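Local coordinates for protein phosphoserine aminotransferase (Bacillus circulans, PDB 2C0R) that catalyses the reversible, pyridoxal-phosphate-dependent transamination of 3-phosphohydroxypyruvate to phosphoserine with glutamate as amino donor, a step of serine biosynthesis, and also acts in pyridoxine biosynthesis, at residues Asn96-Gly101 and Ala144-Thr149; Val168-Asp173 and Asn186-Val191. The protein carries 1 engineered substitution. All coordinates share one frame; numbering follows the deposited sequence.

How the contacts relate
Both contacts are buried pairs of parallel strands in the same seven-stranded mixed sheet. Contact 1 pairs 94-99 with 143-149, and contact 2 pairs 170-173 with 190-194. The inner strands 143-149 and 170-173 are neighbours, so the two contacts sit side by side, centres about 10 Å apart. Probable hydrogen bonds join them, from Ile-171 N to Leu-146 O and from Asp-173 N to Leu-148 O. Contact 1 is the more polar, with paired tyrosine hydroxyls, a histidine and two bridging waters. Contact 2 is mostly aliphatic and aromatic, but its first strand ends in Asp-173, which meets the cofactor.

Contact 1: residues Asn96-Gly101 and Ala144-Thr149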
ATOM      1  N   ASN A  96       9.098 -25.340  -5.303  1.00 18.15           N
ATOM      2  CA  ASN A  96       9.683 -25.498  -6.622  1.00 18.66           C
ATOM      3  C   ASN A  96       9.540 -24.238  -7.460  1.00 16.03           C
ATOM      4  O   ASN A  96       8.427 -23.673  -7.544  1.00 17.99           O
ATOM      5  CB  ASN A  96       9.024 -26.662  -7.369  1.00 19.11           C
ATOM      6  CG  ASN A  96       9.479 -27.990  -6.726  1.00 22.11           C
ATOM      7  OD1 ASN A  96       9.566 -28.075  -5.509  1.00 24.19           O
ATOM      8  ND2 ASN A  96       9.767 -28.966  -7.541  1.00 24.45           N
ATOM      9  N   TYR A  97      10.657 -23.840  -8.083  1.00 14.63           N
ATOM     10  CA  TYR A  97      10.748 -22.598  -8.871  1.00 15.65           C
ATOM     11  C   TYR A  97      11.224 -22.851 -10.299  1.00 13.16           C
ATOM     12  O   TYR A  97      12.110 -23.683 -10.500  1.00 15.63           O
ATOM     13  CB  TYR A  97      11.691 -21.585  -8.157  1.00 17.48           C
ATOM     14  CG  TYR A  97      10.886 -20.964  -7.001  1.00 15.37           C
ATOM     15  CD1 TYR A  97      10.736 -21.657  -5.810  1.00 15.33           C
ATOM     16  CD2 TYR A  97      10.297 -19.720  -7.146  1.00 13.27           C
ATOM     17  CE1 TYR A  97      10.035 -21.141  -4.752  1.00 13.34           C
ATOM     18  CE2 TYR A  97       9.561 -19.205  -6.075  1.00 11.94           C
ATOM     19  CZ  TYR A  97       9.444 -19.909  -4.899  1.00 13.72           C
ATOM     20  OH  TYR A  97       8.697 -19.428  -3.841  1.00 14.93           O
ATOM     21  N   VAL A  98      10.607 -22.160 -11.263  1.00 15.98           N
ATOM     22  CA  VAL A  98      11.170 -22.091 -12.618  1.00 13.29           C
ATOM     23  C   VAL A  98      12.024 -20.835 -12.700  1.00 13.28           C
ATOM     24  O   VAL A  98      11.452 -19.753 -12.467  1.00 13.56           O
ATOM     25  CB  VAL A  98      10.036 -22.062 -13.633  1.00 13.15           C
ATOM     26  CG1 VAL A  98      10.620 -22.001 -15.076  1.00 16.16           C
ATOM     27  CG2 VAL A  98       9.068 -23.223 -13.458  1.00 15.81           C
ATOM     28  N   MET A  99      13.313 -20.951 -12.970  1.00 14.91           N
ATOM     29  CA  MET A  99      14.276 -19.876 -12.819  1.00 14.24           C
ATOM     30  C   MET A  99      14.566 -19.258 -14.191  1.00 14.61           C
ATOM     31  O   MET A  99      15.334 -19.768 -14.983  1.00 18.49           O
ATOM     32  CB  MET A  99      15.573 -20.313 -12.134  1.00 13.74           C
ATOM     33  CG  MET A  99      15.327 -21.018 -10.814  1.00 15.54           C
ATOM     34  SD  MET A  99      14.394 -19.991  -9.620  1.00 16.84           S
ATOM     35  CE  MET A  99      15.552 -18.618  -9.474  1.00 16.25           C
ATOM     36  N   THR A 100      13.890 -18.129 -14.435  1.00 14.92           N
ATOM     37  CA  THR A 100      13.875 -17.495 -15.758  1.00 14.53           C
ATOM     38  C   THR A 100      14.541 -16.145 -15.752  1.00 13.04           C
ATOM     39  O   THR A 100      14.505 -15.449 -16.783  1.00 15.12           O
ATOM     40  CB  THR A 100      12.408 -17.340 -16.273  1.00 14.62           C
ATOM     41  OG1 THR A 100      11.615 -16.864 -15.162  1.00 13.37           O
ATOM     42  CG2 THR A 100      11.869 -18.697 -16.687  1.00 16.26           C
ATOM     43  N   GLY A 101      15.128 -15.719 -14.643  1.00 14.75           N
ATOM     44  CA  GLY A 101      15.734 -14.383 -14.706  1.00 14.39           C
ATOM     45  C   GLY A 101      15.562 -13.688 -13.361  1.00 13.85           C
ATOM     46  O   GLY A 101      15.414 -14.259 -12.271  1.00 13.00           O
ATOM     47  N   ALA A 144       5.461 -28.420  -2.847  1.00 19.23           N
ATOM     48  CA  ALA A 144       4.330 -27.736  -2.261  1.00 17.79           C
ATOM     49  C   ALA A 144       3.571 -26.980  -3.328  1.00 17.07           C
ATOM     50  O   ALA A 144       2.389 -26.713  -3.274  1.00 18.66           O
ATOM     51  CB  ALA A 144       4.810 -26.768  -1.177  1.00 17.40           C
ATOM     52  N   TYR A 145       4.369 -26.565  -4.324  1.00 16.27           N
ATOM     53  CA  TYR A 145       3.828 -25.721  -5.391  1.00 16.75           C
ATOM     54  C   TYR A 145       4.922 -25.612  -6.454  1.00 15.59           C
ATOM     55  O   TYR A 145       6.056 -25.973  -6.181  1.00 17.57           O
ATOM     56  CB  TYR A 145       3.426 -24.318  -4.982  1.00 18.44           C
ATOM     57  CG  TYR A 145       4.429 -23.432  -4.304  1.00 17.82           C
ATOM     58  CD1 TYR A 145       5.374 -22.687  -5.015  1.00 15.58           C
ATOM     59  CD2 TYR A 145       4.446 -23.325  -2.914  1.00 16.86           C
ATOM     60  CE1 TYR A 145       6.293 -21.890  -4.343  1.00 16.47           C
ATOM     61  CE2 TYR A 145       5.347 -22.511  -2.243  1.00 17.95           C
ATOM     62  CZ  TYR A 145       6.269 -21.786  -2.962  1.00 14.51           C
ATOM     63  OH  TYR A 145       7.186 -20.958  -2.343  1.00 15.48           O
ATOM     64  N   LEU A 146       4.518 -25.124  -7.621  1.00 14.74           N
ATOM     65  CA  LEU A 146       5.475 -24.746  -8.647  1.00 15.97           C
ATOM     66  C   LEU A 146       5.258 -23.255  -8.917  1.00 15.33           C
ATOM     67  O   LEU A 146       4.115 -22.923  -9.256  1.00 16.69           O
ATOM     68  CB  LEU A 146       5.317 -25.537  -9.948  1.00 19.08           C
ATOM     69  CG  LEU A 146       6.221 -25.020 -11.087  1.00 21.07           C
ATOM     70  CD1 LEU A 146       7.667 -25.412 -10.852  1.00 21.19           C
ATOM     71  CD2 LEU A 146       5.726 -25.523 -12.426  1.00 23.74           C
ATOM     72  N   HIS A 147       6.282 -22.430  -8.780  1.00 14.04           N
ATOM     73  CA  HIS A 147       6.174 -20.996  -9.028  1.00 13.68           C
ATOM     74  C   HIS A 147       6.907 -20.655 -10.337  1.00 13.18           C
ATOM     75  O   HIS A 147       8.025 -21.081 -10.533  1.00 14.52           O
ATOM     76  CB  HIS A 147       6.827 -20.285  -7.863  1.00 14.59           C
ATOM     77  CG  HIS A 147       6.791 -18.796  -7.964  1.00 12.98           C
ATOM     78  ND1 HIS A 147       7.625 -18.070  -8.806  1.00 14.07           N
ATOM     79  CD2 HIS A 147       6.044 -17.894  -7.301  1.00 14.59           C
ATOM     80  CE1 HIS A 147       7.328 -16.773  -8.645  1.00 11.91           C
ATOM     81  NE2 HIS A 147       6.370 -16.633  -7.736  1.00 12.95           N
ATOM     82  N   LEU A 148       6.214 -19.923 -11.187  1.00 13.25           N
ATOM     83  CA  LEU A 148       6.868 -19.352 -12.358  1.00 13.06           C
ATOM     84  C   LEU A 148       6.567 -17.868 -12.408  1.00 12.76           C
ATOM     85  O   LEU A 148       5.631 -17.371 -11.762  1.00 12.57           O
ATOM     86  CB  LEU A 148       6.441 -20.083 -13.628  1.00 14.80           C
ATOM     87  CG  LEU A 148       4.971 -20.141 -14.023  1.00 18.19           C
ATOM     88  CD1 LEU A 148       4.439 -18.881 -14.680  1.00 17.93           C
ATOM     89  CD2 LEU A 148       4.725 -21.285 -15.023  1.00 18.62           C
ATOM     90  N   THR A 149       7.356 -17.216 -13.212  1.00 11.80           N
ATOM     91  CA  THR A 149       7.232 -15.799 -13.526  1.00 11.60           C
ATOM     92  C   THR A 149       6.770 -15.716 -14.963  1.00 12.23           C
ATOM     93  O   THR A 149       7.530 -16.130 -15.860  1.00 13.50           O
ATOM     94  CB  THR A 149       8.608 -15.136 -13.326  1.00 12.20           C
ATOM     95  OG1 THR A 149       9.089 -15.551 -12.038  1.00 12.98           O
ATOM     96  CG2 THR A 149       8.519 -13.632 -13.347  1.00 12.89           C
TER
HETATM   97  O   HOH W   1       9.626 -18.548 -14.293  1.00 13.91           O
HETATM   98  O   HOH W   2       9.636 -17.971 -10.755  1.00 13.92           O
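Two neighbouring parallel strands of the large cofactor-binding sheet meet here, with Tyr-97, Tyr-145 and His-147 forming an aromatic cluster on one face. The backbones join through Asn-96 N to Tyr-145 O, His-147 N to Asn-96 O (2.8 Å) and Val-98 N to His-147 O. On the aromatic face, the side chain of His-147 lies over the Tyr-97 ring. Its CB sits 3.9 Å from the centroid of the Tyr-97 ring, a CH-pi contact. Tyr-97 CE2 lies over one face of the imidazole, 3.4 Å from His-147 CG, and the two planes are turned by 32°, an oblique pair. CG of His-147 is anti to the backbone N (chi1 -180°), which brings the imidazole to the CE2 side of the phenol. The phenol of Tyr-145 crosses that of Tyr-97 at a steep angle, planes 77° apart. Tyr-145 OH donates to Tyr-97 OH at 2.6 Å, and the acceptor lies at the edge of the Tyr-145 ring. On the other face, Val-98 CG2 packs 3.7 Å from Leu-146 CD1 and also reaches Leu-148 CB. Direct pairing gives way to water toward the C-terminal ends. One water donates to Val-98 O and to Thr-100 OG1 and accepts from Thr-149 N (2.8 Å). A second donates to Val-98 O and also meets His-147 ND1, in the imidazole plane, and Thr-149 OG1. Thr-100 OG1 also bonds Glu-152. Thr-149 touches the pyridoxal phosphate, and His-147 lies close to Asp-173 of its site. With water at ND1 and Tyr-192 OH at NE2, both ring nitrogens of this buried histidine have partners, which probably fixes its rotation beside Asp-173 of the cofactor site.

Contact 2: residues Val168-Asp173 and Asn186-Val191; sequences VPLIGD and NQFGLV. With PLP (pyridoxal-5'-phosphate), chain C.
Parallel strand pairing at the centre of the cofactor-binding sheet joins Leu-170, Ile-171 and Gly-172 to the chain from Phe-188 to Val-191. Leu-170 O takes a short bond from Gly-189 N (2.6 Å) and a weak one from Leu-190 N. Gly-172 N then donates to Leu-190 O at 3.0 Å. At the entry to the pair, a water accepts from Leu-170 N and donates to Gln-187 O.

The main side-chain contact is Leu-170 on Phe-188. The CD2 branch of Leu-170 lies over one face of the ring, 3.7 Å from the Phe-188 centroid. Val-191 CG1 covers the opposite face, so the ring is held between two aliphatic groups. CG of Phe-188 is anti to its carbonyl carbon (chi1 -71°), which turns the ring toward the neighbouring strand. Gly-172 leaves room for it: a CB there would clash with Phe-188 CE2. Phe-162 meets the ring edge-to-face. On the other face of the sheet, Ile-171 CG2 packs 3.9 Å from Leu-190 CD2, and both side chains touch Phe-88 of helix 76-88.

Strand 170-173 ends at the active site. Asp-173 OD2 lies 2.6 Å from N1 of the pyridoxal phosphate, while its OD1 bonds Ser-175 OG. Such closeness is consistent with a protonated pyridine nitrogen, stabilised by the carboxylate. A strand that delivers an aspartate to the pyridine nitrogen is typical of fold-type I pyridoxal-phosphate enzymes, to which class-V aminotransferases belong.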
ATOM      1  N   VAL A 168      -0.163 -30.544  -8.058  1.00 21.02           N
ATOM      2  CA  VAL A 168       0.646 -29.475  -7.458  1.00 19.91           C
ATOM      3  C   VAL A 168       0.151 -28.114  -7.881  1.00 19.90           C
ATOM      4  O   VAL A 168       0.011 -27.869  -9.070  1.00 22.41           O
ATOM      5  CB  VAL A 168       2.117 -29.684  -7.869  1.00 21.36           C
ATOM      6  CG1 VAL A 168       3.039 -28.623  -7.299  1.00 22.90           C
ATOM      7  CG2 VAL A 168       2.506 -31.092  -7.396  1.00 21.34           C
ATOM      8  N   PRO A 169      -0.134 -27.230  -6.928  1.00 17.71           N
ATOM      9  CA  PRO A 169      -0.587 -25.906  -7.333  1.00 16.23           C
ATOM     10  C   PRO A 169       0.460 -25.156  -8.138  1.00 16.07           C
ATOM     11  O   PRO A 169       1.617 -25.010  -7.741  1.00 16.80           O
ATOM     12  CB  PRO A 169      -0.746 -25.160  -6.009  1.00 19.33           C
ATOM     13  CG  PRO A 169      -0.789 -26.169  -4.924  1.00 23.31           C
ATOM     14  CD  PRO A 169      -0.085 -27.381  -5.462  1.00 19.31           C
ATOM     15  N   LEU A 170       0.009 -24.611  -9.274  1.00 15.95           N
ATOM     16  CA  LEU A 170       0.830 -23.696 -10.056  1.00 15.82           C
ATOM     17  C   LEU A 170       0.576 -22.265  -9.604  1.00 13.46           C
ATOM     18  O   LEU A 170      -0.569 -21.805  -9.463  1.00 15.30           O
ATOM     19  CB  LEU A 170       0.490 -23.818 -11.531  1.00 14.75           C
ATOM     20  CG  LEU A 170       1.248 -22.901 -12.480  1.00 16.71           C
ATOM     21  CD1 LEU A 170       2.739 -23.225 -12.572  1.00 17.57           C
ATOM     22  CD2 LEU A 170       0.642 -22.939 -13.887  1.00 19.81           C
ATOM     23  N   ILE A 171       1.681 -21.561  -9.374  1.00 13.99           N
ATOM     24  CA  ILE A 171       1.630 -20.169  -8.893  1.00 14.04           C
ATOM     25  C   ILE A 171       2.395 -19.290  -9.875  1.00 14.45           C
ATOM     26  O   ILE A 171       3.509 -19.632 -10.264  1.00 14.48           O
ATOM     27  CB  ILE A 171       2.218 -20.077  -7.485  1.00 13.75           C
ATOM     28  CG1 ILE A 171       1.392 -20.971  -6.552  1.00 15.90           C
ATOM     29  CG2 ILE A 171       2.293 -18.635  -7.000  1.00 13.76           C
ATOM     30  CD1 ILE A 171       1.866 -20.903  -5.103  1.00 15.24           C
ATOM     31  N   GLY A 172       1.810 -18.175 -10.291  1.00 13.51           N
ATOM     32  CA  GLY A 172       2.450 -17.323 -11.317  1.00 12.36           C
ATOM     33  C   GLY A 172       2.555 -15.879 -10.821  1.00 10.49           C
ATOM     34  O   GLY A 172       1.563 -15.265 -10.453  1.00 11.30           O
ATOM     35  N   ASP A 173       3.787 -15.394 -10.882  1.00 10.51           N
ATOM     36  CA  ASP A 173       3.995 -13.957 -10.762  1.00 11.31           C
ATOM     37  C   ASP A 173       3.739 -13.309 -12.120  1.00 10.33           C
ATOM     38  O   ASP A 173       4.583 -13.392 -12.992  1.00 11.39           O
ATOM     39  CB  ASP A 173       5.440 -13.701 -10.338  1.00 11.68           C
ATOM     40  CG  ASP A 173       5.792 -12.228 -10.246  1.00 10.97           C
ATOM     41  OD1 ASP A 173       4.935 -11.360 -10.516  1.00 11.18           O
ATOM     42  OD2 ASP A 173       6.950 -11.939  -9.870  1.00 11.45           O
ATOM     43  N   ASN A 186      -7.817 -21.432 -14.417  1.00 15.26           N
ATOM     44  CA  ASN A 186      -7.901 -22.748 -13.778  1.00 16.65           C
ATOM     45  C   ASN A 186      -6.609 -23.543 -13.831  1.00 17.15           C
ATOM     46  O   ASN A 186      -6.458 -24.544 -13.102  1.00 17.47           O
ATOM     47  CB  ASN A 186      -8.995 -23.555 -14.481  1.00 16.15           C
ATOM     48  CG  ASN A 186     -10.336 -22.888 -14.335  1.00 17.46           C
ATOM     49  OD1 ASN A 186     -10.844 -22.788 -13.233  1.00 21.84           O
ATOM     50  ND2 ASN A 186     -10.917 -22.436 -15.450  1.00 21.14           N
ATOM     51  N   GLN A 187      -5.629 -23.155 -14.634  1.00 15.13           N
ATOM     52  CA  GLN A 187      -4.344 -23.818 -14.534  1.00 15.57           C
ATOM     53  C   GLN A 187      -3.614 -23.493 -13.214  1.00 15.44           C
ATOM     54  O   GLN A 187      -2.697 -24.231 -12.854  1.00 16.49           O
ATOM     55  CB  GLN A 187      -3.399 -23.384 -15.667  1.00 17.30           C
ATOM     56  CG  GLN A 187      -3.753 -23.968 -17.005  1.00 18.78           C
ATOM     57  CD  GLN A 187      -2.660 -23.750 -18.017  1.00 17.59           C
ATOM     58  OE1 GLN A 187      -2.476 -22.621 -18.485  1.00 20.83           O
ATOM     59  NE2 GLN A 187      -1.928 -24.821 -18.352  1.00 21.68           N
ATOM     60  N   PHE A 188      -4.020 -22.413 -12.581  1.00 14.31           N
ATOM     61  CA  PHE A 188      -3.258 -21.883 -11.451  1.00 14.27           C
ATOM     62  C   PHE A 188      -3.923 -22.078 -10.133  1.00 14.43           C
ATOM     63  O   PHE A 188      -5.156 -21.971 -10.038  1.00 16.40           O
ATOM     64  CB  PHE A 188      -3.068 -20.361 -11.616  1.00 13.85           C
ATOM     65  CG  PHE A 188      -2.092 -20.023 -12.744  1.00 13.45           C
ATOM     66  CD1 PHE A 188      -2.565 -19.852 -14.029  1.00 14.40           C
ATOM     67  CD2 PHE A 188      -0.733 -19.917 -12.480  1.00 14.34           C
ATOM     68  CE1 PHE A 188      -1.672 -19.587 -15.067  1.00 15.91           C
ATOM     69  CE2 PHE A 188       0.160 -19.616 -13.491  1.00 14.44           C
ATOM     70  CZ  PHE A 188      -0.320 -19.445 -14.787  1.00 14.79           C
ATOM     71  N   GLY A 189      -3.124 -22.275  -9.096  1.00 14.41           N
ATOM     72  CA  GLY A 189      -3.759 -22.180  -7.770  1.00 14.00           C
ATOM     73  C   GLY A 189      -3.714 -20.731  -7.297  1.00 13.45           C
ATOM     74  O   GLY A 189      -4.515 -20.279  -6.476  1.00 13.17           O
ATOM     75  N   LEU A 190      -2.747 -19.959  -7.773  1.00 13.27           N
ATOM     76  CA  LEU A 190      -2.585 -18.572  -7.307  1.00 12.65           C
ATOM     77  C   LEU A 190      -1.859 -17.766  -8.387  1.00 12.63           C
ATOM     78  O   LEU A 190      -0.832 -18.203  -8.901  1.00 13.24           O
ATOM     79  CB  LEU A 190      -1.786 -18.477  -6.004  1.00 12.34           C
ATOM     80  CG  LEU A 190      -1.717 -17.109  -5.308  1.00 12.59           C
ATOM     81  CD1 LEU A 190      -1.620 -17.383  -3.806  1.00 14.66           C
ATOM     82  CD2 LEU A 190      -0.537 -16.276  -5.764  1.00 14.16           C
ATOM     83  N   VAL A 191      -2.392 -16.619  -8.748  1.00 12.06           N
ATOM     84  CA  VAL A 191      -1.667 -15.680  -9.595  1.00 12.29           C
ATOM     85  C   VAL A 191      -1.600 -14.352  -8.874  1.00 11.26           C
ATOM     86  O   VAL A 191      -2.517 -13.947  -8.135  1.00 12.53           O
ATOM     87  CB  VAL A 191      -2.287 -15.451 -10.985  1.00 15.06           C
ATOM     88  CG1 VAL A 191      -2.405 -16.786 -11.742  1.00 16.80           C
ATOM     89  CG2 VAL A 191      -3.651 -14.836 -10.942  1.00 17.01           C
TER
HETATM   90  N1  PLP C 363       7.739  -9.422 -10.079  1.00 11.94           N
HETATM   91  C2  PLP C 363       7.802  -8.860 -11.319  1.00 12.58           C
HETATM   92  C2A PLP C 363       7.662  -9.803 -12.512  1.00 14.06           C
HETATM   93  C3  PLP C 363       7.964  -7.514 -11.467  1.00 11.91           C
HETATM   94  O3  PLP C 363       7.966  -6.933 -12.697  1.00 15.23           O
HETATM   95  C4  PLP C 363       7.990  -6.723 -10.330  1.00 13.49           C
HETATM   96  C4A PLP C 363       8.167  -5.211 -10.488  1.00 19.64           C
HETATM   97  C5  PLP C 363       8.008  -7.321  -9.088  1.00 12.24           C
HETATM   98  C6  PLP C 363       7.796  -8.655  -8.945  1.00 12.66           C
HETATM   99  C5A PLP C 363       8.209  -6.476  -7.822  1.00 13.35           C
HETATM  100  O4P PLP C 363       7.024  -5.741  -7.534  1.00 12.17           O
HETATM  101  P   PLP C 363       6.917  -4.773  -6.273  1.00 11.92           P
HETATM  102  O1P PLP C 363       5.477  -4.346  -6.229  1.00 12.55           O
HETATM  103  O2P PLP C 363       7.865  -3.636  -6.592  1.00 13.17           O
HETATM  104  O3P PLP C 363       7.353  -5.566  -5.093  1.00 12.41           O
HETATM  105  O   HOH W   3      -2.670 -25.342 -10.362  1.00 20.43           O